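Local coordinates for EAL/GGDEF domain protein (Methylococcus capsulatus, PDB 3ICL), which is of unknown function but folds as a GGDEF domain, a mixed five-stranded beta sheet with helices packed around it, at residues P8-F13 / A75-D80; V32-D37 / V121-A126; T66-G71 / F82-N87; D143-H148 / N156-S161. The protein carries 1 engineered substitution. All coordinates share one frame; numbering follows the deposited sequence.

Interaction 1: P8-F13 / A75-D80; sequences PNRQLF and ARIGGD
The guanidinium of Arg10 lies between two apolar groups of the strand. Ile77 CD1 sits over the centre of one face, 3.9 Å above the plane. Ala75 CB lies on the opposite face, nearest Arg10 NH2. Arg10 CG is anti to the backbone N (chi1 176°); bends at chi2 and chi3 follow, and the guanidinium ends beside the strand. Arg10 NH2 donates to Arg76 O at 2.9 Å, with an N-H...O angle of 164°. The acceptor lies in the guanidinium plane, but the donor stands above the carbonyl plane, 72° out of it. A water bridges the same carbonyl to Arg10 NE, so Arg76 O is gripped twice. Arg10 NH2 is also packed close to the strand, 3.2 Å from Ile77 CB. Arg10 NH1 bonds Thr83 OG1 of strand 81-86. Deeper in, Phe13 meets the Ala75 methyl obliquely, with Phe13 CD2 3.7 Å from Ala75 CB. Pro8 O approaches that methyl too. The side chain of Arg76 points the other way. It pairs with Asp2, and Arg76 NH1 donates to Gly79 O at 2.9 Å. The contact joins the start of helix 10-23 to the hairpin that carries the family signature, here Gly78-Gly79-Asp80-Lys81-Phe82 at the position of the GGDEF motif.

Interaction 2: V32-D37 / V121-A126; sequences VLLFLD and VSIGIA
Leu36 holds CG anti to its backbone N (chi1 -176°), which sets Leu36 CG 3.5 Å from Val121 CG1. Ile125 turns CG1 anti to its carbonyl carbon (chi1 -66°), beside Leu34, and its CG2 takes the place anti to N, beside Val32. These pairs join two antiparallel strands at the heart of the GGDEF-domain sheet, where 32-38 is the central strand. Six backbone hydrogen bonds link them, two each for the pairs Leu33-Ala126, Phe35-Gly124 and Asp37-Ser122. The non-hydrogen-bonded pairs between them are Leu34-Ile125 and Leu36-Ile123. CA-H...O contacts fill in at these positions, such as Leu34 CA to Gly124 O at 3.4 Å. The face with Leu34, Leu36, Ile123 and Ile125 is apolar, and helix 96-106 packs on it. There Leu34 and Ile125 run alongside each other in the same direction, with Leu34 CG 3.7 Å from Ile125 CG1. Leu34 CG also meets Ile123 CG2 at 3.9 Å. At the Val32 end, Val32 CG1 touches Ile125 CG2 at 3.6 Å. The other face carries Leu33, Phe35 and Asp37 and packs against helix 135-152, with Phe13 of helix 10-23 also on Leu33. Gly124 has no side chain on this face, next to Phe35. Ser122 OG is bonded to Asp39 and Asn156. The carboxylate of Asp37 has a long, weak ion pair with Lys150 and comes near a bound sulfate ion, probably from the crystallisation liquor. Gly124 N reaches Phe35 O at 3.0 Å, tilted 27° from the carbonyl plane.

Interaction 3: T66-G71 / F82-N87; sequences TAVRDG and FTILLN
From Val68 to Gly71 the backbone runs at 47° to the direction from Ile84 to Asn87, with Gly71 CA 6.5 Å from Asn87 CA. The two segments touch by van der Waals contact and share no hydrogen bond. Val68 faces the strand with CG1 anti to its carbonyl carbon (chi1 -64°). Val68 CG1 meets Ile84 CG2 at 3.8 Å, and more loosely Leu86 CD2 at 4.4 Å. The residues 68-71 are the loop that follows helix 50-67 and leads into strand 73-77, the first arm of the GGDEF-domain hairpin; strand 81-86 is the second arm. The loop therefore lies against the strand that its own hairpin returns along. Arg69 bends at chi2 and chi3 and crosses Leu86 at about a right angle. Arg69 NH2 lies 3.9 Å from Leu86 CB. The backbone N of Asn87 stands at the edge of the guanidinium, in its plane. The polar bonds of Arg69 go elsewhere: NE pairs with Asp72 and NH2 bonds Gly88 O. Asp72 also accepts from Asn87 N, so one carboxylate serves both segments. Gly71 O approaches Asn87 CB at 3.6 Å.

Interaction 4: D143-H148 / N156-S161; sequences DTAMYH and NYQFFS. With SO4 (sulfate ion), chain C.
This contact belongs to a beta-alpha-beta unit of the GGDEF-domain fold: strand 121-127, helix 135-152 and strand 156-159, the two strands parallel neighbours in the sheet. The helix segment crosses the edge strand at 137°, with the short axes 7.4 Å apart. Ala145 is the close point. Ala145 CB packs against the backbone, 3.6 Å from Phe160 N. Ala145 CA and Phe160 CA, just past the strand, are 4.7 Å apart. Gln158 comes beside Ala145. Its CG takes the crowded position between backbone N and carbonyl carbon (chi1 77°), and the chain is extended beyond. Gln158 CG lies 3.3 Å from Ala145 O. The amide then passes on to His148, where Gln158 NE2 is 3.2 Å from His148 CB. The imidazole and amide planes are 44° apart. At the Thr144 end, Thr144 CG2 comes to the edge of the Phe160 ring, 4.3 Å from Phe160 CE2. Thr144 OG1 is turned back to Arg140 O of its own helix. One water joins the two segments. This water is 2.8 Å from His148 ND1, and it accepts a weak bond from Ser161 N. On the other flank of the helix, Tyr147 points away from the strand. The CE methyl of Met146, a selenomethionine, lies over the centre of its ring. A sulfate ion, probably from the crystallisation liquor, is also held by Lys81 and Lys150. Its O1 lies at the ring edge, in plane, and accepts from Tyr147 OH at 2.6 Å.

All four contacts meet on one mixed sheet, ordered 73-77, 81-86, 32-38, 121-127, 156-159. Interaction 1 sits at one outer strand and interaction 4 at the other, their centres about 19 Å apart. Interaction 2 lies at the middle, with centres about 11 Å from interaction 3 and about 7 Å from interaction 4. Along the chain, interaction 3 is nested inside the loop closed by interaction 2, interaction 1 crosses both, and interaction 4 follows last. Backbone bonds connect neighbours: Ala75 O to Thr83 N, Leu34 O to Ile84 N, Ile123 N to Asn156 O. Interactions 1 and 2 join parts far apart in sequence, 3 and 4 parts close in it, all within one GGDEF-domain sheet.

Interaction 1: P8-F13 / A75-D80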
loop_
_atom_site.group_PDB
_atom_site.type_symbol
_atom_site.label_atom_id
_atom_site.label_comp_id
_atom_site.label_asym_id
_atom_site.label_seq_id
_atom_site.Cartn_x
_atom_site.Cartn_y
_atom_site.Cartn_z
ATOM N N PRO A 8 5.131 -8.927 6.853
ATOM C CA PRO A 8 5.504 -10.194 6.214
ATOM C C PRO A 8 6.554 -9.962 5.123
ATOM O O PRO A 8 6.632 -8.870 4.546
ATOM C CB PRO A 8 4.182 -10.682 5.630
ATOM C CG PRO A 8 3.171 -10.144 6.594
ATOM C CD PRO A 8 3.668 -8.744 6.837
ATOM N N ASN A 9 7.358 -10.985 4.846
ATOM C CA ASN A 9 8.390 -10.897 3.813
ATOM C C ASN A 9 7.744 -10.786 2.441
ATOM O O ASN A 9 6.545 -11.017 2.279
ATOM C CB ASN A 9 9.287 -12.143 3.806
ATOM C CG ASN A 9 10.061 -12.322 5.093
ATOM O OD1 ASN A 9 10.625 -11.370 5.631
ATOM N ND2 ASN A 9 10.112 -13.557 5.584
ATOM N N ARG A 10 8.565 -10.439 1.456
ATOM C CA ARG A 10 8.130 -10.307 0.075
ATOM C C ARG A 10 7.651 -11.679 -0.415
ATOM O O ARG A 10 6.702 -11.781 -1.184
ATOM C CB ARG A 10 9.309 -9.803 -0.771
ATOM C CG ARG A 10 9.069 -9.700 -2.268
ATOM C CD ARG A 10 7.796 -8.941 -2.593
ATOM N NE ARG A 10 7.649 -7.721 -1.806
ATOM C CZ ARG A 10 6.526 -7.012 -1.757
ATOM N NH1 ARG A 10 5.465 -7.401 -2.452
ATOM N NH2 ARG A 10 6.452 -5.933 -0.996
ATOM N N GLN A 11 8.312 -12.732 0.056
ATOM C CA GLN A 11 7.965 -14.100 -0.329
ATOM C C GLN A 11 6.594 -14.496 0.203
ATOM O O GLN A 11 5.792 -15.104 -0.510
ATOM C CB GLN A 11 9.011 -15.082 0.208
ATOM C CG GLN A 11 8.721 -16.545 -0.101
ATOM C CD GLN A 11 8.771 -16.849 -1.582
ATOM O OE1 GLN A 11 9.801 -16.661 -2.233
ATOM N NE2 GLN A 11 7.656 -17.322 -2.125
ATOM N N LEU A 12 6.334 -14.167 1.464
ATOM C CA LEU A 12 5.057 -14.498 2.075
ATOM C C LEU A 12 3.945 -13.698 1.404
ATOM O O LEU A 12 2.860 -14.222 1.147
ATOM C CB LEU A 12 5.084 -14.201 3.578
ATOM C CG LEU A 12 3.798 -14.539 4.337
ATOM C CD1 LEU A 12 3.393 -15.989 4.073
ATOM C CD2 LEU A 12 4.013 -14.299 5.824
ATOM N N PHE A 13 4.207 -12.428 1.118
ATOM C CA PHE A 13 3.199 -11.609 0.453
ATOM C C PHE A 13 2.871 -12.274 -0.881
ATOM O O PHE A 13 1.711 -12.423 -1.258
ATOM C CB PHE A 13 3.719 -10.190 0.212
ATOM C CG PHE A 13 2.756 -9.320 -0.556
ATOM C CD1 PHE A 13 2.709 -9.368 -1.947
ATOM C CD2 PHE A 13 1.864 -8.492 0.118
ATOM C CE1 PHE A 13 1.782 -8.604 -2.659
ATOM C CE2 PHE A 13 0.932 -7.723 -0.581
ATOM C CZ PHE A 13 0.892 -7.781 -1.976
ATOM N N ALA A 75 3.011 -5.556 2.848
ATOM C CA ALA A 75 4.448 -5.827 2.827
ATOM C C ALA A 75 5.198 -4.653 2.203
ATOM O O ALA A 75 4.712 -4.022 1.270
ATOM C CB ALA A 75 4.729 -7.107 2.051
ATOM N N ARG A 76 6.391 -4.375 2.717
ATOM C CA ARG A 76 7.205 -3.264 2.238
ATOM C C ARG A 76 8.019 -3.643 1.003
ATOM O O ARG A 76 8.370 -4.808 0.814
ATOM C CB ARG A 76 8.146 -2.805 3.361
ATOM C CG ARG A 76 8.926 -1.524 3.075
ATOM C CD ARG A 76 9.539 -0.970 4.360
ATOM N NE ARG A 76 10.562 -1.852 4.918
ATOM C CZ ARG A 76 11.871 -1.668 4.766
ATOM N NH1 ARG A 76 12.321 -0.630 4.075
ATOM N NH2 ARG A 76 12.730 -2.524 5.303
ATOM N N ILE A 77 8.307 -2.659 0.159
ATOM C CA ILE A 77 9.116 -2.910 -1.025
ATOM C C ILE A 77 9.771 -1.627 -1.514
ATOM O O ILE A 77 9.249 -0.532 -1.307
ATOM C CB ILE A 77 8.279 -3.553 -2.170
ATOM C CG1 ILE A 77 9.217 -4.066 -3.271
ATOM C CG2 ILE A 77 7.291 -2.543 -2.747
ATOM C CD1 ILE A 77 8.507 -4.827 -4.374
ATOM N N GLY A 78 10.931 -1.765 -2.148
ATOM C CA GLY A 78 11.628 -0.603 -2.665
ATOM C C GLY A 78 11.921 0.424 -1.588
ATOM O O GLY A 78 11.935 1.627 -1.851
ATOM N N GLY A 79 12.143 -0.047 -0.366
ATOM C CA GLY A 79 12.451 0.856 0.728
ATOM C C GLY A 79 11.277 1.611 1.326
ATOM O O GLY A 79 10.950 1.417 2.501
ATOM N N ASP A 80 10.633 2.462 0.531
ATOM C CA ASP A 80 9.520 3.251 1.040
ATOM C C ASP A 80 8.157 3.057 0.370
ATOM O O ASP A 80 7.325 3.960 0.388
ATOM C CB ASP A 80 9.896 4.738 1.026
ATOM C CG ASP A 80 10.194 5.256 -0.364
ATOM O OD1 ASP A 80 10.153 4.459 -1.325
ATOM O OD2 ASP A 80 10.473 6.465 -0.497
HETATM O O HOH W 1 10.190 -6.534 -0.425
#

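Interaction 2: V32-D37 / V121-A126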
loop_
_atom_site.group_PDB
_atom_site.type_symbol
_atom_site.label_atom_id
_atom_site.label_comp_id
_atom_site.label_asym_id
_atom_site.label_seq_id
_atom_site.Cartn_x
_atom_site.Cartn_y
_atom_site.Cartn_z
ATOM N N VAL A 32 -7.823 -7.308 -4.962
ATOM C CA VAL A 32 -7.437 -5.951 -5.305
ATOM C C VAL A 32 -6.072 -5.680 -4.700
ATOM O O VAL A 32 -5.797 -6.057 -3.558
ATOM C CB VAL A 32 -8.442 -4.913 -4.782
ATOM C CG1 VAL A 32 -7.969 -3.504 -5.152
ATOM C CG2 VAL A 32 -9.817 -5.184 -5.373
ATOM N N LEU A 33 -5.223 -5.026 -5.479
ATOM C CA LEU A 33 -3.875 -4.711 -5.048
ATOM C C LEU A 33 -3.669 -3.203 -4.993
ATOM O O LEU A 33 -3.978 -2.488 -5.949
ATOM C CB LEU A 33 -2.887 -5.326 -6.035
ATOM C CG LEU A 33 -1.539 -5.856 -5.558
ATOM C CD1 LEU A 33 -1.724 -6.888 -4.450
ATOM C CD2 LEU A 33 -0.843 -6.481 -6.753
ATOM N N LEU A 34 -3.177 -2.722 -3.859
ATOM C CA LEU A 34 -2.880 -1.306 -3.695
ATOM C C LEU A 34 -1.366 -1.213 -3.569
ATOM O O LEU A 34 -0.748 -2.018 -2.878
ATOM C CB LEU A 34 -3.547 -0.734 -2.435
ATOM C CG LEU A 34 -4.998 -0.239 -2.547
ATOM C CD1 LEU A 34 -5.888 -1.332 -3.102
ATOM C CD2 LEU A 34 -5.485 0.215 -1.181
ATOM N N PHE A 35 -0.772 -0.249 -4.261
ATOM C CA PHE A 35 0.668 -0.041 -4.216
ATOM C C PHE A 35 0.810 1.372 -3.660
ATOM O O PHE A 35 0.481 2.346 -4.333
ATOM C CB PHE A 35 1.262 -0.132 -5.629
ATOM C CG PHE A 35 2.610 -0.807 -5.689
ATOM C CD1 PHE A 35 3.687 -0.325 -4.945
ATOM C CD2 PHE A 35 2.811 -1.911 -6.518
ATOM C CE1 PHE A 35 4.948 -0.930 -5.029
ATOM C CE2 PHE A 35 4.070 -2.526 -6.611
ATOM C CZ PHE A 35 5.138 -2.034 -5.866
ATOM N N LEU A 36 1.287 1.475 -2.427
ATOM C CA LEU A 36 1.419 2.764 -1.762
ATOM C C LEU A 36 2.843 3.290 -1.740
ATOM O O LEU A 36 3.798 2.545 -1.523
ATOM C CB LEU A 36 0.875 2.645 -0.338
ATOM C CG LEU A 36 0.817 3.877 0.563
ATOM C CD1 LEU A 36 -0.260 3.649 1.618
ATOM C CD2 LEU A 36 2.164 4.128 1.209
ATOM N N ASP A 37 2.970 4.593 -1.954
ATOM C CA ASP A 37 4.271 5.241 -1.978
ATOM C C ASP A 37 4.291 6.357 -0.949
ATOM O O ASP A 37 3.364 7.171 -0.892
ATOM C CB ASP A 37 4.511 5.846 -3.363
ATOM C CG ASP A 37 5.915 6.372 -3.546
ATOM O OD1 ASP A 37 6.637 6.565 -2.543
ATOM O OD2 ASP A 37 6.295 6.605 -4.712
ATOM N N VAL A 121 1.296 10.859 0.543
ATOM C CA VAL A 121 1.087 9.497 0.043
ATOM C C VAL A 121 0.390 9.410 -1.316
ATOM O O VAL A 121 -0.502 10.200 -1.615
ATOM C CB VAL A 121 0.230 8.690 1.066
ATOM C CG1 VAL A 121 -0.076 7.304 0.537
ATOM C CG2 VAL A 121 0.957 8.602 2.405
ATOM N N SER A 122 0.806 8.445 -2.133
ATOM C CA SER A 122 0.188 8.219 -3.445
ATOM C C SER A 122 -0.113 6.736 -3.567
ATOM O O SER A 122 0.744 5.897 -3.293
ATOM C CB SER A 122 1.110 8.644 -4.588
ATOM O OG SER A 122 1.108 10.049 -4.755
ATOM N N ILE A 123 -1.332 6.415 -3.984
ATOM C CA ILE A 123 -1.737 5.026 -4.107
ATOM C C ILE A 123 -2.242 4.640 -5.495
ATOM O O ILE A 123 -3.085 5.325 -6.079
ATOM C CB ILE A 123 -2.855 4.696 -3.097
ATOM C CG1 ILE A 123 -2.377 4.998 -1.672
ATOM C CG2 ILE A 123 -3.261 3.231 -3.240
ATOM C CD1 ILE A 123 -3.440 4.787 -0.606
ATOM N N GLY A 124 -1.722 3.531 -6.009
ATOM C CA GLY A 124 -2.164 3.033 -7.301
ATOM C C GLY A 124 -2.998 1.792 -7.034
ATOM O O GLY A 124 -2.646 0.992 -6.164
ATOM N N ILE A 125 -3.983 1.590 -7.762
ATOM C CA ILE A 125 -4.837 0.444 -7.466
ATOM C C ILE A 125 -5.056 -0.476 -8.664
ATOM O O ILE A 125 -5.294 -0.018 -9.786
ATOM C CB ILE A 125 -6.246 0.864 -6.948
ATOM C CG1 ILE A 125 -6.154 1.558 -5.584
ATOM C CG2 ILE A 125 -7.120 -0.372 -6.790
ATOM C CD1 ILE A 125 -7.435 2.225 -5.138
ATOM N N ALA A 126 -5.043 -1.725 -8.596
ATOM C CA ALA A 126 -5.226 -2.658 -9.704
ATOM C C ALA A 126 -6.237 -3.706 -9.264
ATOM O O ALA A 126 -6.075 -4.333 -8.219
ATOM C CB ALA A 126 -3.909 -3.316 -10.066
#

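Interaction 3: T66-G71 / F82-N87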
loop_
_atom_site.group_PDB
_atom_site.type_symbol
_atom_site.label_atom_id
_atom_site.label_comp_id
_atom_site.label_asym_id
_atom_site.label_seq_id
_atom_site.Cartn_x
_atom_site.Cartn_y
_atom_site.Cartn_z
ATOM N N THR A 66 -4.205 -1.086 10.190
ATOM C CA THR A 66 -5.430 -0.729 10.909
ATOM C C THR A 66 -6.511 -0.293 9.933
ATOM O O THR A 66 -7.699 -0.310 10.263
ATOM C CB THR A 66 -5.226 0.445 11.895
ATOM O OG1 THR A 66 -5.045 1.661 11.158
ATOM C CG2 THR A 66 -4.022 0.208 12.775
ATOM N N ALA A 67 -6.097 0.096 8.730
ATOM C CA ALA A 67 -7.043 0.572 7.725
ATOM C C ALA A 67 -7.511 -0.481 6.736
ATOM O O ALA A 67 -8.441 -0.238 5.977
ATOM C CB ALA A 67 -6.448 1.770 6.981
ATOM N N VAL A 68 -6.872 -1.646 6.727
ATOM C CA VAL A 68 -7.295 -2.715 5.825
ATOM C C VAL A 68 -8.187 -3.673 6.612
ATOM O O VAL A 68 -8.579 -3.359 7.733
ATOM C CB VAL A 68 -6.081 -3.479 5.222
ATOM C CG1 VAL A 68 -5.266 -2.529 4.352
ATOM C CG2 VAL A 68 -5.202 -4.066 6.324
ATOM N N ARG A 69 -8.533 -4.823 6.034
ATOM C CA ARG A 69 -9.382 -5.778 6.744
ATOM C C ARG A 69 -8.576 -6.960 7.271
ATOM O O ARG A 69 -7.529 -7.306 6.725
ATOM C CB ARG A 69 -10.505 -6.315 5.839
ATOM C CG ARG A 69 -11.498 -5.269 5.315
ATOM C CD ARG A 69 -10.949 -4.564 4.085
ATOM N NE ARG A 69 -10.419 -5.529 3.129
ATOM C CZ ARG A 69 -11.164 -6.366 2.415
ATOM N NH1 ARG A 69 -12.484 -6.352 2.538
ATOM N NH2 ARG A 69 -10.585 -7.236 1.599
ATOM N N ASP A 70 -9.065 -7.577 8.340
ATOM C CA ASP A 70 -8.381 -8.736 8.894
ATOM C C ASP A 70 -8.356 -9.742 7.749
ATOM O O ASP A 70 -9.371 -9.961 7.089
ATOM C CB ASP A 70 -9.162 -9.295 10.085
ATOM C CG ASP A 70 -8.423 -10.413 10.795
ATOM O OD1 ASP A 70 -7.302 -10.167 11.287
ATOM O OD2 ASP A 70 -8.962 -11.538 10.855
ATOM N N GLY A 71 -7.198 -10.337 7.492
ATOM C CA GLY A 71 -7.105 -11.281 6.391
ATOM C C GLY A 71 -6.326 -10.690 5.225
ATOM O O GLY A 71 -5.854 -11.422 4.354
ATOM N N PHE A 82 4.744 0.203 -0.230
ATOM C CA PHE A 82 4.056 -0.908 0.417
ATOM C C PHE A 82 3.078 -1.546 -0.567
ATOM O O PHE A 82 2.357 -0.841 -1.279
ATOM C CB PHE A 82 3.277 -0.412 1.642
ATOM C CG PHE A 82 4.146 0.097 2.759
ATOM C CD1 PHE A 82 4.643 -0.771 3.725
ATOM C CD2 PHE A 82 4.471 1.448 2.844
ATOM C CE1 PHE A 82 5.452 -0.302 4.759
ATOM C CE2 PHE A 82 5.279 1.924 3.878
ATOM C CZ PHE A 82 5.769 1.047 4.833
ATOM N N THR A 83 3.071 -2.872 -0.626
ATOM C CA THR A 83 2.131 -3.571 -1.494
ATOM C C THR A 83 1.042 -4.081 -0.570
ATOM O O THR A 83 1.310 -4.784 0.403
ATOM C CB THR A 83 2.764 -4.758 -2.233
ATOM O OG1 THR A 83 3.464 -5.581 -1.298
ATOM C CG2 THR A 83 3.717 -4.256 -3.324
ATOM N N ILE A 84 -0.187 -3.708 -0.881
ATOM C CA ILE A 84 -1.332 -4.071 -0.069
ATOM C C ILE A 84 -2.285 -5.000 -0.812
ATOM O O ILE A 84 -2.826 -4.650 -1.858
ATOM C CB ILE A 84 -2.060 -2.780 0.358
ATOM C CG1 ILE A 84 -1.091 -1.929 1.184
ATOM C CG2 ILE A 84 -3.340 -3.106 1.107
ATOM C CD1 ILE A 84 -1.384 -0.445 1.155
ATOM N N LEU A 85 -2.483 -6.187 -0.260
ATOM C CA LEU A 85 -3.370 -7.177 -0.853
ATOM C C LEU A 85 -4.720 -7.211 -0.155
ATOM O O LEU A 85 -4.796 -7.447 1.050
ATOM C CB LEU A 85 -2.728 -8.568 -0.774
ATOM C CG LEU A 85 -3.623 -9.801 -0.943
ATOM C CD1 LEU A 85 -4.348 -9.774 -2.287
ATOM C CD2 LEU A 85 -2.758 -11.053 -0.824
ATOM N N LEU A 86 -5.781 -6.956 -0.914
ATOM C CA LEU A 86 -7.130 -7.014 -0.371
ATOM C C LEU A 86 -7.651 -8.390 -0.783
ATOM O O LEU A 86 -7.979 -8.634 -1.942
ATOM C CB LEU A 86 -7.997 -5.890 -0.947
ATOM C CG LEU A 86 -7.456 -4.478 -0.688
ATOM C CD1 LEU A 86 -8.489 -3.466 -1.134
ATOM C CD2 LEU A 86 -7.134 -4.280 0.792
ATOM N N ASN A 87 -7.703 -9.287 0.192
ATOM C CA ASN A 87 -8.111 -10.673 -0.018
ATOM C C ASN A 87 -9.627 -10.825 -0.142
ATOM O O ASN A 87 -10.283 -11.348 0.761
ATOM C CB ASN A 87 -7.563 -11.500 1.151
ATOM C CG ASN A 87 -7.677 -12.989 0.926
ATOM O OD1 ASN A 87 -7.819 -13.454 -0.204
ATOM N ND2 ASN A 87 -7.594 -13.751 2.010
#

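Interaction 4: D143-H148 / N156-S161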
loop_
_atom_site.group_PDB
_atom_site.type_symbol
_atom_site.label_atom_id
_atom_site.label_comp_id
_atom_site.label_asym_id
_atom_site.label_seq_id
_atom_site.Cartn_x
_atom_site.Cartn_y
_atom_site.Cartn_z
ATOM N N ASP A 143 1.430 -0.520 -9.717
ATOM C CA ASP A 143 2.632 0.299 -9.596
ATOM C C ASP A 143 2.561 1.459 -10.586
ATOM O O ASP A 143 2.860 2.606 -10.243
ATOM C CB ASP A 143 3.873 -0.567 -9.857
ATOM C CG ASP A 143 5.149 0.048 -9.299
ATOM O OD1 ASP A 143 5.094 0.663 -8.209
ATOM O OD2 ASP A 143 6.208 -0.094 -9.943
ATOM N N THR A 144 2.150 1.162 -11.813
ATOM C CA THR A 144 2.032 2.189 -12.840
ATOM C C THR A 144 0.978 3.219 -12.440
ATOM O O THR A 144 1.184 4.423 -12.605
ATOM C CB THR A 144 1.646 1.574 -14.202
ATOM O OG1 THR A 144 2.691 0.695 -14.639
ATOM C CG2 THR A 144 1.440 2.665 -15.240
ATOM N N ALA A 145 -0.154 2.751 -11.920
ATOM C CA ALA A 145 -1.216 3.659 -11.492
ATOM C C ALA A 145 -0.690 4.544 -10.362
ATOM O O ALA A 145 -0.999 5.734 -10.288
ATOM C CB ALA A 145 -2.421 2.862 -11.015
HETATM N N MSE A 146 0.114 3.952 -9.486
HETATM C CA MSE A 146 0.692 4.676 -8.360
HETATM C C MSE A 146 1.531 5.862 -8.843
HETATM O O MSE A 146 1.298 7.000 -8.435
HETATM C CB MSE A 146 1.570 3.734 -7.539
HETATM C CG MSE A 146 2.088 4.328 -6.239
HETATM SE SE MSE A 146 3.440 3.191 -5.428
HETATM C CE MSE A 146 4.959 3.803 -6.485
ATOM N N TYR A 147 2.508 5.593 -9.708
ATOM C CA TYR A 147 3.368 6.649 -10.226
ATOM C C TYR A 147 2.579 7.699 -10.994
ATOM O O TYR A 147 2.943 8.872 -10.995
ATOM C CB TYR A 147 4.475 6.056 -11.108
ATOM C CG TYR A 147 5.602 5.442 -10.305
ATOM C CD1 TYR A 147 6.359 6.220 -9.429
ATOM C CD2 TYR A 147 5.900 4.084 -10.407
ATOM C CE1 TYR A 147 7.384 5.663 -8.670
ATOM C CE2 TYR A 147 6.924 3.514 -9.655
ATOM C CZ TYR A 147 7.660 4.312 -8.787
ATOM O OH TYR A 147 8.660 3.757 -8.027
ATOM N N HIS A 148 1.500 7.286 -11.651
ATOM C CA HIS A 148 0.668 8.236 -12.380
ATOM C C HIS A 148 0.052 9.191 -11.365
ATOM O O HIS A 148 0.053 10.410 -11.553
ATOM C CB HIS A 148 -0.440 7.506 -13.148
ATOM C CG HIS A 148 0.002 6.958 -14.471
ATOM N ND1 HIS A 148 -0.722 6.011 -15.164
ATOM C CD2 HIS A 148 1.079 7.243 -15.241
ATOM C CE1 HIS A 148 -0.109 5.735 -16.302
ATOM N NE2 HIS A 148 0.987 6.470 -16.373
ATOM N N ASN A 156 -3.311 11.058 -2.706
ATOM C CA ASN A 156 -4.319 10.635 -3.667
ATOM C C ASN A 156 -4.186 9.177 -4.058
ATOM O O ASN A 156 -3.230 8.495 -3.687
ATOM C CB ASN A 156 -4.181 11.486 -4.923
ATOM C CG ASN A 156 -2.770 11.438 -5.504
ATOM O OD1 ASN A 156 -1.825 11.013 -4.835
ATOM N ND2 ASN A 156 -2.622 11.886 -6.744
ATOM N N TYR A 157 -5.155 8.706 -4.828
ATOM C CA TYR A 157 -5.136 7.344 -5.311
ATOM C C TYR A 157 -5.789 7.326 -6.680
ATOM O O TYR A 157 -6.521 8.244 -7.044
ATOM C CB TYR A 157 -5.883 6.403 -4.350
ATOM C CG TYR A 157 -7.405 6.505 -4.344
ATOM C CD1 TYR A 157 -8.176 5.923 -5.355
ATOM C CD2 TYR A 157 -8.074 7.147 -3.300
ATOM C CE1 TYR A 157 -9.576 5.974 -5.320
ATOM C CE2 TYR A 157 -9.470 7.204 -3.258
ATOM C CZ TYR A 157 -10.212 6.614 -4.267
ATOM O OH TYR A 157 -11.588 6.659 -4.207
ATOM N N GLN A 158 -5.490 6.297 -7.456
ATOM C CA GLN A 158 -6.112 6.156 -8.758
ATOM C C GLN A 158 -5.998 4.721 -9.237
ATOM O O GLN A 158 -5.040 4.010 -8.909
ATOM C CB GLN A 158 -5.496 7.128 -9.770
ATOM C CG GLN A 158 -4.158 6.748 -10.331
ATOM C CD GLN A 158 -3.748 7.687 -11.451
ATOM O OE1 GLN A 158 -3.579 8.886 -11.236
ATOM N NE2 GLN A 158 -3.599 7.147 -12.655
ATOM N N PHE A 159 -7.004 4.285 -9.986
ATOM C CA PHE A 159 -7.029 2.929 -10.518
ATOM C C PHE A 159 -6.242 2.867 -11.814
ATOM O O PHE A 159 -6.147 3.857 -12.533
ATOM C CB PHE A 159 -8.456 2.480 -10.825
ATOM C CG PHE A 159 -9.292 2.218 -9.613
ATOM C CD1 PHE A 159 -9.972 3.251 -8.980
ATOM C CD2 PHE A 159 -9.436 0.919 -9.126
ATOM C CE1 PHE A 159 -10.793 2.997 -7.879
ATOM C CE2 PHE A 159 -10.253 0.654 -8.027
ATOM C CZ PHE A 159 -10.933 1.697 -7.403
ATOM N N PHE A 160 -5.687 1.700 -12.109
ATOM C CA PHE A 160 -4.950 1.510 -13.344
ATOM C C PHE A 160 -5.942 1.645 -14.501
ATOM O O PHE A 160 -7.083 1.195 -14.395
ATOM C CB PHE A 160 -4.316 0.114 -13.368
ATOM C CG PHE A 160 -3.641 -0.225 -14.673
ATOM C CD1 PHE A 160 -4.236 -1.108 -15.573
ATOM C CD2 PHE A 160 -2.429 0.362 -15.015
ATOM C CE1 PHE A 160 -3.634 -1.399 -16.794
ATOM C CE2 PHE A 160 -1.819 0.080 -16.234
ATOM C CZ PHE A 160 -2.424 -0.804 -17.126
ATOM N N SER A 161 -5.514 2.274 -15.593
ATOM C CA SER A 161 -6.371 2.436 -16.767
ATOM C C SER A 161 -5.766 1.713 -17.969
ATOM O O SER A 161 -4.735 2.132 -18.497
ATOM C CB SER A 161 -6.545 3.916 -17.109
ATOM O OG SER A 161 -7.245 4.592 -16.081
HETATM S S SO4 C . 10.214 6.511 -5.770
HETATM O O1 SO4 C . 9.937 5.112 -6.148
HETATM O O2 SO4 C . 11.270 6.536 -4.737
HETATM O O3 SO4 C . 10.665 7.261 -6.959
HETATM O O4 SO4 C . 8.987 7.132 -5.227
HETATM O O HOH W 2 -2.567 3.939 -14.914
#